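Local coordinates for tyrosine-protein kinase receptor torso (PDB 5AOQ) that acts as the receptor tyrosine kinase for prothoracicotropic hormone, whose binding to the extracellular region activates MAPK signalling and helps to initiate metamorphosis, at residues A[16-22]-A[88-92]; A[157-163]-A[174-180]; A[187-191]-A[203-208]. All blocks are in the same frame, centred on the assembly; numbering follows the deposited sequence.

Contact 1. Residues A[16-22]-A[88-92]; sequences YPPAPGL and MEHDN
Apolar packing carries most of this contact, and Met88 and Tyr16 lie at its centre. The methionine chain runs beneath the proline-rich turn: Met88 SD sits 3.8 Å from Pro18 CA, and its methyl CE reaches the backbone at Ala19, 3.4 Å from Ala19 N. A bend at chi2 (-65°) lays the thioether along the turn, a course that a long, flexible, unbranched side chain can readily follow. Nearer the N terminus, Tyr16 CB meets Met88 CB at 3.8 Å, while the phenol crosses the side chain of His90 at about a right angle, with Tyr16 CE1 3.6 Å from His90 CB. At the far end Leu22 CD1 touches Asn92 CB at 3.5 Å.

No hydrogen bond spans the two segments; the polar bonds are internal or lead elsewhere. His90 ND1 donates to Asp91 OD1 over 3.3 Å, with the oxygen lying in the imidazole plane, whereas Leu22 N bonds to Ala19 O at 3.1 Å where the short helix begins, Ala19 being its N-cap. Tyr16 is anchored by Glu117 through its hydroxyl and by Trp121 through its carbonyl, and Leu43 of a second subunit packs on Leu22.

The segment 16-22 is thus a proline-rich N-terminal lead-in, extended at Pro17 and Pro18 and turning into a short helix after Ala19, that lies against the end of strand 83-88 and the following loop in the first fibronectin type III domain.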
loop_
_atom_site.group_PDB
_atom_site.type_symbol
_atom_site.label_atom_id
_atom_site.label_comp_id
_atom_site.label_asym_id
_atom_site.label_seq_id
_atom_site.Cartn_x
_atom_site.Cartn_y
_atom_site.Cartn_z
ATOM N N TYR A 16 11.593 32.125 -1.029
ATOM C CA TYR A 16 10.930 31.348 -2.073
ATOM C C TYR A 16 9.418 31.567 -2.047
ATOM O O TYR A 16 8.702 30.875 -1.325
ATOM C CB TYR A 16 11.262 29.864 -1.906
ATOM C CG TYR A 16 12.736 29.613 -1.686
ATOM C CD1 TYR A 16 13.623 29.585 -2.753
ATOM C CD2 TYR A 16 13.245 29.424 -0.408
ATOM C CE1 TYR A 16 14.975 29.364 -2.554
ATOM C CE2 TYR A 16 14.592 29.202 -0.200
ATOM C CZ TYR A 16 15.453 29.174 -1.275
ATOM O OH TYR A 16 16.796 28.954 -1.071
ATOM N N PRO A 17 8.926 32.540 -2.834
ATOM C CA PRO A 17 7.492 32.850 -2.824
ATOM C C PRO A 17 6.627 31.724 -3.392
ATOM O O PRO A 17 7.132 30.910 -4.164
ATOM C CB PRO A 17 7.391 34.099 -3.711
ATOM C CG PRO A 17 8.777 34.633 -3.813
ATOM C CD PRO A 17 9.676 33.450 -3.716
ATOM N N PRO A 18 5.339 31.676 -3.010
ATOM C CA PRO A 18 4.422 30.646 -3.511
ATOM C C PRO A 18 4.270 30.662 -5.028
ATOM O O PRO A 18 4.339 31.726 -5.641
ATOM C CB PRO A 18 3.093 30.997 -2.834
ATOM C CG PRO A 18 3.464 31.778 -1.638
ATOM C CD PRO A 18 4.685 32.549 -2.020
ATOM N N ALA A 19 4.064 29.487 -5.614
ATOM C CA ALA A 19 3.886 29.350 -7.055
ATOM C C ALA A 19 2.468 28.860 -7.348
ATOM O O ALA A 19 2.185 27.672 -7.208
ATOM C CB ALA A 19 4.914 28.391 -7.628
ATOM N N PRO A 20 1.569 29.775 -7.756
ATOM C CA PRO A 20 0.177 29.386 -8.011
ATOM C C PRO A 20 0.043 28.407 -9.170
ATOM O O PRO A 20 -0.849 27.556 -9.153
ATOM C CB PRO A 20 -0.508 30.718 -8.347
ATOM C CG PRO A 20 0.394 31.773 -7.806
ATOM C CD PRO A 20 1.771 31.224 -7.936
ATOM N N GLY A 21 0.932 28.521 -10.150
ATOM C CA GLY A 21 0.895 27.661 -11.319
ATOM C C GLY A 21 1.088 26.201 -10.961
ATOM O O GLY A 21 0.697 25.310 -11.718
ATOM N N LEU A 22 1.694 25.964 -9.801
ATOM C CA LEU A 22 1.926 24.615 -9.299
ATOM C C LEU A 22 0.999 24.314 -8.125
ATOM O O LEU A 22 0.420 23.233 -8.043
ATOM C CB LEU A 22 3.384 24.458 -8.881
ATOM C CG LEU A 22 4.404 24.725 -9.985
ATOM C CD1 LEU A 22 5.791 24.811 -9.395
ATOM C CD2 LEU A 22 4.349 23.652 -11.053
ATOM N N MET A 88 8.247 25.790 0.027
ATOM C CA MET A 88 8.577 26.428 -1.244
ATOM C C MET A 88 10.065 26.422 -1.562
ATOM O O MET A 88 10.895 26.793 -0.733
ATOM C CB MET A 88 8.066 27.867 -1.253
ATOM C CG MET A 88 6.641 27.986 -1.743
ATOM S SD MET A 88 6.506 27.494 -3.471
ATOM C CE MET A 88 4.832 26.870 -3.506
ATOM N N GLU A 89 10.368 26.009 -2.791
ATOM C CA GLU A 89 11.730 25.914 -3.303
ATOM C C GLU A 89 11.927 26.940 -4.426
ATOM O O GLU A 89 10.970 27.581 -4.857
ATOM C CB GLU A 89 11.987 24.476 -3.786
ATOM C CG GLU A 89 13.073 24.293 -4.839
ATOM C CD GLU A 89 13.248 22.847 -5.251
ATOM O OE1 GLU A 89 12.451 21.995 -4.806
ATOM O OE2 GLU A 89 14.190 22.560 -6.022
ATOM N N HIS A 90 13.166 27.109 -4.884
ATOM C CA HIS A 90 13.467 27.998 -6.005
ATOM C C HIS A 90 13.079 27.396 -7.355
ATOM O O HIS A 90 12.351 28.013 -8.134
ATOM C CB HIS A 90 14.954 28.347 -6.022
ATOM C CG HIS A 90 15.393 29.059 -7.264
ATOM N ND1 HIS A 90 15.813 28.393 -8.395
ATOM C CD2 HIS A 90 15.471 30.379 -7.555
ATOM C CE1 HIS A 90 16.134 29.272 -9.327
ATOM N NE2 HIS A 90 15.936 30.485 -8.843
ATOM N N ASP A 91 13.578 26.193 -7.625
ATOM C CA ASP A 91 13.373 25.538 -8.913
ATOM C C ASP A 91 11.890 25.352 -9.215
ATOM O O ASP A 91 11.417 25.739 -10.283
ATOM C CB ASP A 91 14.084 24.183 -8.942
ATOM C CG ASP A 91 15.578 24.302 -8.698
ATOM O OD1 ASP A 91 16.194 25.257 -9.216
ATOM O OD2 ASP A 91 16.135 23.440 -7.985
ATOM N N ASN A 92 11.167 24.751 -8.273
ATOM C CA ASN A 92 9.728 24.544 -8.412
ATOM C C ASN A 92 9.362 23.772 -9.673
ATOM O O ASN A 92 8.798 24.335 -10.611
ATOM C CB ASN A 92 8.995 25.888 -8.413
ATOM C CG ASN A 92 9.109 26.618 -7.095
ATOM O OD1 ASN A 92 9.052 26.009 -6.027
ATOM N ND2 ASN A 92 9.259 27.937 -7.162
#

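Contact 2. Residues A[157-163]-A[174-180]; sequences VTQEFKY and NGKFVWN. With NAG (2-acetamido-2-deoxy-beta-D-glucopyranose), chain E.
Glu160 and Val178 join their backbones by two hydrogen bonds, as do Lys162 and Lys176; Val178 N to Glu160 O, at 2.8 Å, is typical. Beyond the Glu160-Val178 pair, a side chain extends the pattern: Thr158 N donates to Asn180 OD1 over 3.0 Å, nearly straight at 168°, and Thr158 OG1 adds a weak bond to the same oxygen. This steadies the amide whose ND2 is bonded to C1 of the N-acetylglucosamine.

Glu160, Lys162, Lys176 and Val178 share one face, where the three charged ends suit exposure to solvent. The aromatic residues occupy the other. Phe177 CG stands anti to the carbonyl carbon (chi1 -62°), leaning the ring toward strand 159-163: CD2 meets Phe161 CB at 3.6 Å, and CZ lies 4.2 Å from Tyr163 CE1. Tyr163 CD1 rests 3.7 Å from Gly175 CA, where a side chain would collide with the ring. With an alanine at Phe177, a gap would probably open beside Phe161, and the Tyr163 and Tyr239 rings would each lose a neighbour. Val157 CB abuts Trp179 CD1 at 3.7 Å.

Strand 171-179 lies between 159-167 and 212-218, while strands 223-230 and 233-240 face the aromatic side, Tyr239 meeting Phe177 edge-to-face.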
loop_
_atom_site.group_PDB
_atom_site.type_symbol
_atom_site.label_atom_id
_atom_site.label_comp_id
_atom_site.label_asym_id
_atom_site.label_seq_id
_atom_site.Cartn_x
_atom_site.Cartn_y
_atom_site.Cartn_z
ATOM N N VAL A 157 19.519 7.586 24.249
ATOM C CA VAL A 157 18.499 7.694 25.288
ATOM C C VAL A 157 18.398 6.404 26.105
ATOM O O VAL A 157 18.521 5.308 25.565
ATOM C CB VAL A 157 17.108 8.026 24.685
ATOM C CG1 VAL A 157 17.097 9.421 24.078
ATOM C CG2 VAL A 157 16.682 6.977 23.658
ATOM N N THR A 158 18.196 6.551 27.412
ATOM C CA THR A 158 18.075 5.411 28.322
ATOM C C THR A 158 16.653 5.356 28.864
ATOM O O THR A 158 16.135 6.346 29.386
ATOM C CB THR A 158 19.078 5.484 29.486
ATOM O OG1 THR A 158 18.911 6.718 30.195
ATOM C CG2 THR A 158 20.505 5.381 28.964
ATOM N N GLN A 159 16.033 4.189 28.741
ATOM C CA GLN A 159 14.594 4.048 28.923
ATOM C C GLN A 159 14.218 3.297 30.194
ATOM O O GLN A 159 14.768 2.234 30.485
ATOM C CB GLN A 159 13.996 3.320 27.718
ATOM C CG GLN A 159 14.617 3.715 26.388
ATOM C CD GLN A 159 14.091 2.895 25.231
ATOM O OE1 GLN A 159 13.215 2.048 25.401
ATOM N NE2 GLN A 159 14.636 3.134 24.044
ATOM N N GLU A 160 13.282 3.866 30.947
ATOM C CA GLU A 160 12.669 3.167 32.068
ATOM C C GLU A 160 11.239 2.825 31.675
ATOM O O GLU A 160 10.653 3.473 30.806
ATOM C CB GLU A 160 12.704 4.015 33.342
ATOM C CG GLU A 160 11.751 5.200 33.350
ATOM C CD GLU A 160 11.842 6.010 34.631
ATOM O OE1 GLU A 160 12.898 5.956 35.298
ATOM O OE2 GLU A 160 10.857 6.698 34.973
ATOM N N PHE A 161 10.684 1.807 32.317
ATOM C CA PHE A 161 9.366 1.304 31.958
ATOM C C PHE A 161 8.637 0.727 33.161
ATOM O O PHE A 161 9.260 0.214 34.091
ATOM C CB PHE A 161 9.506 0.246 30.866
ATOM C CG PHE A 161 10.680 -0.665 31.064
ATOM C CD1 PHE A 161 10.567 -1.803 31.838
ATOM C CD2 PHE A 161 11.905 -0.372 30.488
ATOM C CE1 PHE A 161 11.650 -2.641 32.029
ATOM C CE2 PHE A 161 12.990 -1.202 30.678
ATOM C CZ PHE A 161 12.863 -2.338 31.447
ATOM N N LYS A 162 7.310 0.814 33.131
ATOM C CA LYS A 162 6.473 0.263 34.189
ATOM C C LYS A 162 5.310 -0.503 33.579
ATOM O O LYS A 162 4.851 -0.176 32.482
ATOM C CB LYS A 162 5.954 1.368 35.108
ATOM C CG LYS A 162 7.033 2.046 35.935
ATOM C CD LYS A 162 6.447 3.148 36.804
ATOM C CE LYS A 162 7.497 3.748 37.727
ATOM N NZ LYS A 162 6.959 4.888 38.521
ATOM N N TYR A 163 4.840 -1.521 34.293
ATOM C CA TYR A 163 3.746 -2.354 33.815
ATOM C C TYR A 163 2.627 -2.428 34.836
ATOM O O TYR A 163 2.855 -2.299 36.039
ATOM C CB TYR A 163 4.253 -3.759 33.498
ATOM C CG TYR A 163 5.465 -3.753 32.605
ATOM C CD1 TYR A 163 5.335 -3.722 31.224
ATOM C CD2 TYR A 163 6.744 -3.765 33.142
ATOM C CE1 TYR A 163 6.442 -3.710 30.406
ATOM C CE2 TYR A 163 7.856 -3.753 32.332
ATOM C CZ TYR A 163 7.701 -3.725 30.965
ATOM O OH TYR A 163 8.809 -3.711 30.152
ATOM N N ASN A 174 -0.772 -3.817 30.605
ATOM C CA ASN A 174 -0.487 -2.524 29.981
ATOM C C ASN A 174 0.871 -2.005 30.444
ATOM O O ASN A 174 1.170 -2.018 31.638
ATOM C CB ASN A 174 -1.581 -1.504 30.310
ATOM C CG ASN A 174 -2.847 -1.714 29.496
ATOM O OD1 ASN A 174 -2.817 -2.299 28.413
ATOM N ND2 ASN A 174 -3.968 -1.231 30.016
ATOM N N GLY A 175 1.687 -1.553 29.496
ATOM C CA GLY A 175 3.047 -1.127 29.790
ATOM C C GLY A 175 3.344 0.289 29.334
ATOM O O GLY A 175 3.167 0.625 28.163
ATOM N N LYS A 176 3.808 1.116 30.269
ATOM C CA LYS A 176 4.149 2.507 29.985
ATOM C C LYS A 176 5.662 2.706 29.981
ATOM O O LYS A 176 6.367 2.192 30.852
ATOM C CB LYS A 176 3.495 3.437 31.008
ATOM C CG LYS A 176 3.689 4.918 30.709
ATOM C CD LYS A 176 2.931 5.805 31.689
ATOM C CE LYS A 176 1.423 5.704 31.502
ATOM N NZ LYS A 176 0.686 6.648 32.384
ATOM N N PHE A 177 6.147 3.460 28.998
ATOM C CA PHE A 177 7.579 3.634 28.763
ATOM C C PHE A 177 7.971 5.106 28.786
ATOM O O PHE A 177 7.234 5.962 28.290
ATOM C CB PHE A 177 7.976 3.015 27.421
ATOM C CG PHE A 177 7.734 1.534 27.338
ATOM C CD1 PHE A 177 6.445 1.032 27.253
ATOM C CD2 PHE A 177 8.794 0.645 27.330
ATOM C CE1 PHE A 177 6.220 -0.326 27.176
ATOM C CE2 PHE A 177 8.574 -0.716 27.251
ATOM C CZ PHE A 177 7.284 -1.201 27.174
ATOM N N VAL A 178 9.138 5.389 29.360
ATOM C CA VAL A 178 9.653 6.753 29.461
ATOM C C VAL A 178 11.176 6.732 29.327
ATOM O O VAL A 178 11.816 5.729 29.638
ATOM C CB VAL A 178 9.248 7.413 30.802
ATOM C CG1 VAL A 178 9.829 8.818 30.924
ATOM C CG2 VAL A 178 7.732 7.458 30.945
ATOM N N TRP A 179 11.753 7.837 28.862
ATOM C CA TRP A 179 13.205 7.951 28.751
ATOM C C TRP A 179 13.674 9.390 28.947
ATOM O O TRP A 179 12.898 10.331 28.785
ATOM C CB TRP A 179 13.671 7.418 27.396
ATOM C CG TRP A 179 13.064 8.124 26.219
ATOM C CD1 TRP A 179 13.645 9.094 25.454
ATOM C CD2 TRP A 179 11.757 7.911 25.670
ATOM N NE1 TRP A 179 12.781 9.497 24.463
ATOM C CE2 TRP A 179 11.615 8.786 24.575
ATOM C CE3 TRP A 179 10.692 7.066 25.998
ATOM C CZ2 TRP A 179 10.454 8.840 23.807
ATOM C CZ3 TRP A 179 9.539 7.123 25.235
ATOM C CH2 TRP A 179 9.430 8.004 24.154
ATOM N N ASN A 180 14.948 9.553 29.297
ATOM C CA ASN A 180 15.499 10.876 29.575
ATOM C C ASN A 180 15.760 11.687 28.315
ATOM O O ASN A 180 15.987 11.135 27.238
ATOM C CB ASN A 180 16.790 10.761 30.396
ATOM C CG ASN A 180 17.912 10.040 29.658
ATOM O OD1 ASN A 180 17.666 9.207 28.784
ATOM N ND2 ASN A 180 19.159 10.362 30.022
HETATM C C1 NAG E . 20.352 9.758 29.471
HETATM C C2 NAG E . 21.103 10.536 28.391
HETATM C C3 NAG E . 22.326 9.746 27.920
HETATM C C4 NAG E . 23.177 9.279 29.098
HETATM C C5 NAG E . 22.317 8.615 30.171
HETATM C C6 NAG E . 23.079 8.306 31.441
HETATM C C7 NAG E . 19.773 12.048 26.969
HETATM C C8 NAG E . 18.893 12.147 25.758
HETATM N N2 NAG E . 20.227 10.826 27.258
HETATM O O3 NAG E . 23.106 10.559 27.051
HETATM O O4 NAG E . 24.111 8.305 28.643
HETATM O O5 NAG E . 21.234 9.478 30.539
HETATM O O6 NAG E . 24.424 8.761 31.381
HETATM O O7 NAG E . 20.047 13.027 27.653
#

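Contact 3. Residues A[187-191]-A[203-208]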
loop_
_atom_site.group_PDB
_atom_site.type_symbol
_atom_site.label_atom_id
_atom_site.label_comp_id
_atom_site.label_asym_id
_atom_site.label_seq_id
_atom_site.Cartn_x
_atom_site.Cartn_y
_atom_site.Cartn_z
ATOM N N LEU A 187 12.882 18.752 20.780
ATOM C CA LEU A 187 13.019 17.318 20.528
ATOM C C LEU A 187 11.681 16.626 20.272
ATOM O O LEU A 187 10.790 16.636 21.122
ATOM C CB LEU A 187 13.720 16.635 21.706
ATOM C CG LEU A 187 15.243 16.493 21.614
ATOM C CD1 LEU A 187 15.959 17.718 22.169
ATOM C CD2 LEU A 187 15.701 15.233 22.332
ATOM N N CYS A 188 11.559 16.028 19.089
ATOM C CA CYS A 188 10.441 15.150 18.754
ATOM C C CYS A 188 10.947 13.712 18.723
ATOM O O CYS A 188 12.159 13.490 18.759
ATOM C CB CYS A 188 9.829 15.532 17.405
ATOM S SG CYS A 188 9.216 17.230 17.308
ATOM N N PHE A 189 10.041 12.736 18.659
ATOM C CA PHE A 189 10.461 11.330 18.657
ATOM C C PHE A 189 9.581 10.419 17.798
ATOM O O PHE A 189 8.419 10.728 17.526
ATOM C CB PHE A 189 10.488 10.792 20.091
ATOM C CG PHE A 189 11.403 11.553 21.008
ATOM C CD1 PHE A 189 12.778 11.401 20.925
ATOM C CD2 PHE A 189 10.888 12.431 21.946
ATOM C CE1 PHE A 189 13.619 12.105 21.767
ATOM C CE2 PHE A 189 11.723 13.137 22.790
ATOM C CZ PHE A 189 13.090 12.974 22.701
ATOM N N ASP A 190 10.161 9.293 17.384
ATOM C CA ASP A 190 9.444 8.237 16.667
ATOM C C ASP A 190 9.655 6.891 17.354
ATOM O O ASP A 190 10.791 6.453 17.538
ATOM C CB ASP A 190 9.904 8.158 15.211
ATOM C CG ASP A 190 9.441 9.339 14.391
ATOM O OD1 ASP A 190 10.066 10.415 14.489
ATOM O OD2 ASP A 190 8.447 9.195 13.648
ATOM N N ILE A 191 8.557 6.234 17.719
ATOM C CA ILE A 191 8.615 5.027 18.536
ATOM C C ILE A 191 8.096 3.803 17.797
ATOM O O ILE A 191 7.061 3.860 17.127
ATOM C CB ILE A 191 7.791 5.186 19.831
ATOM C CG1 ILE A 191 8.219 6.441 20.591
ATOM C CG2 ILE A 191 7.911 3.942 20.709
ATOM C CD1 ILE A 191 7.490 7.695 20.153
ATOM N N ALA A 203 4.362 4.694 16.907
ATOM C CA ALA A 203 3.810 6.009 17.219
ATOM C C ALA A 203 4.800 7.127 16.913
ATOM O O ALA A 203 5.995 6.885 16.738
ATOM C CB ALA A 203 3.388 6.067 18.678
ATOM N N LYS A 204 4.284 8.351 16.847
ATOM C CA LYS A 204 5.092 9.531 16.566
ATOM C C LYS A 204 4.830 10.609 17.617
ATOM O O LYS A 204 3.734 11.165 17.683
ATOM C CB LYS A 204 4.785 10.052 15.160
ATOM C CG LYS A 204 5.648 11.219 14.706
ATOM C CD LYS A 204 5.177 11.771 13.362
ATOM C CE LYS A 204 5.311 10.737 12.249
ATOM N NZ LYS A 204 4.973 11.295 10.913
ATOM N N ILE A 205 5.841 10.901 18.433
ATOM C CA ILE A 205 5.692 11.843 19.539
ATOM C C ILE A 205 6.121 13.257 19.154
ATOM O O ILE A 205 7.290 13.510 18.839
ATOM C CB ILE A 205 6.488 11.379 20.789
ATOM C CG1 ILE A 205 5.742 10.228 21.471
ATOM C CG2 ILE A 205 6.682 12.529 21.783
ATOM C CD1 ILE A 205 6.411 9.674 22.726
ATOM N N TRP A 206 5.147 14.163 19.184
ATOM C CA TRP A 206 5.374 15.587 18.975
ATOM C C TRP A 206 6.184 16.137 20.147
ATOM O O TRP A 206 6.314 15.467 21.169
ATOM C CB TRP A 206 4.036 16.321 18.844
ATOM C CG TRP A 206 3.135 15.752 17.797
ATOM C CD1 TRP A 206 2.075 14.918 17.992
ATOM C CD2 TRP A 206 3.218 15.976 16.386
ATOM N NE1 TRP A 206 1.491 14.608 16.789
ATOM C CE2 TRP A 206 2.174 15.244 15.787
ATOM C CE3 TRP A 206 4.074 16.723 15.572
ATOM C CZ2 TRP A 206 1.963 15.239 14.411
ATOM C CZ3 TRP A 206 3.862 16.715 14.206
ATOM C CH2 TRP A 206 2.816 15.979 13.639
ATOM N N PRO A 207 6.731 17.358 20.015
ATOM C CA PRO A 207 7.640 17.782 21.086
ATOM C C PRO A 207 6.920 18.060 22.404
ATOM O O PRO A 207 6.048 18.928 22.461
ATOM C CB PRO A 207 8.272 19.058 20.524
ATOM C CG PRO A 207 7.280 19.587 19.561
ATOM C CD PRO A 207 6.496 18.426 19.027
ATOM N N THR A 208 7.287 17.314 23.442
ATOM C CA THR A 208 6.716 17.488 24.774
ATOM C C THR A 208 7.811 17.772 25.792
ATOM O O THR A 208 8.998 17.612 25.502
ATOM C CB THR A 208 5.929 16.241 25.222
ATOM O OG1 THR A 208 6.819 15.123 25.331
ATOM C CG2 THR A 208 4.827 15.912 24.228
#
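Asp190 and Lys204 leave the same face of the sheet and run side by side: Asp190 CG stands anti to its carbonyl carbon (chi1 -71°), whereas Lys204 CG stands opposite the backbone N (chi1 -175°). Asp190 OD2 thus lies against the aliphatic part of the lysine, 3.6 Å from Lys204 CG. A bend at chi3 (-63°) brings Lys204 CE back near the same oxygen, and the extended last bond then leads Lys204 NZ away, to 4.9 Å from Asp190 OD2. The two residues form a non-hydrogen-bonded pair in the antiparallel beta hairpin of strands 189-195 and 198-205, part of the second fibronectin type III domain.

Both residues are implicated in binding prothoracicotropic hormone. Their charged ends turn to other partners: Asp190 forms a salt bridge with Arg73 and Lys204 one with Glu109, both in the first domain, and Lys204 also has a long, weak ion pair with Glu28 of the hormone chain. Acid and base therefore suit a surface that meets both the neighbouring domain and the ligand.

Backbone bonds flank this pair. Phe189 N donates to Ile205 O at 2.9 Å and Ile205 N returns the bond, while Ile191 and Ala203 are joined likewise, Ala203 N reaching Ile191 O at 2.8 Å.

The opposite face is apolar, as a sandwich interior requires. Ile205 crosses Ile191 obliquely, the two meeting through Ile191 CD1 and Ile205 CG1, and Ile205 CG2 comes to the edge of the Phe189 ring, near its plane. The small Ala203 fits beside Phe213 of strand 212-218.

Past the strand ends, Pro207, with no N-H to offer a strand partner, packs on the disulfide to Cys66, its CD atom 3.4 Å from Cys188 SG.

From the N terminus, contact 1 closes a loop of 65 residues, with helix 27-38 and the first strands of the first fibronectin domain inside it. Contacts 2 and 3 follow in series, each closing a local hairpin, with 10 and 11 residues between their segments; none nests within or crosses another. Contact 1 touches neither of the others, its nearest atoms being about 17 Å from contact 3. Contacts 2 and 3 belong to different sheets of the second domain and meet through its core, where Trp179 CH2 lies 3.7 Å from Ile205 CD1. Contact 3 also faces the first domain, to which the Cys66-Cys188 disulfide fastens it.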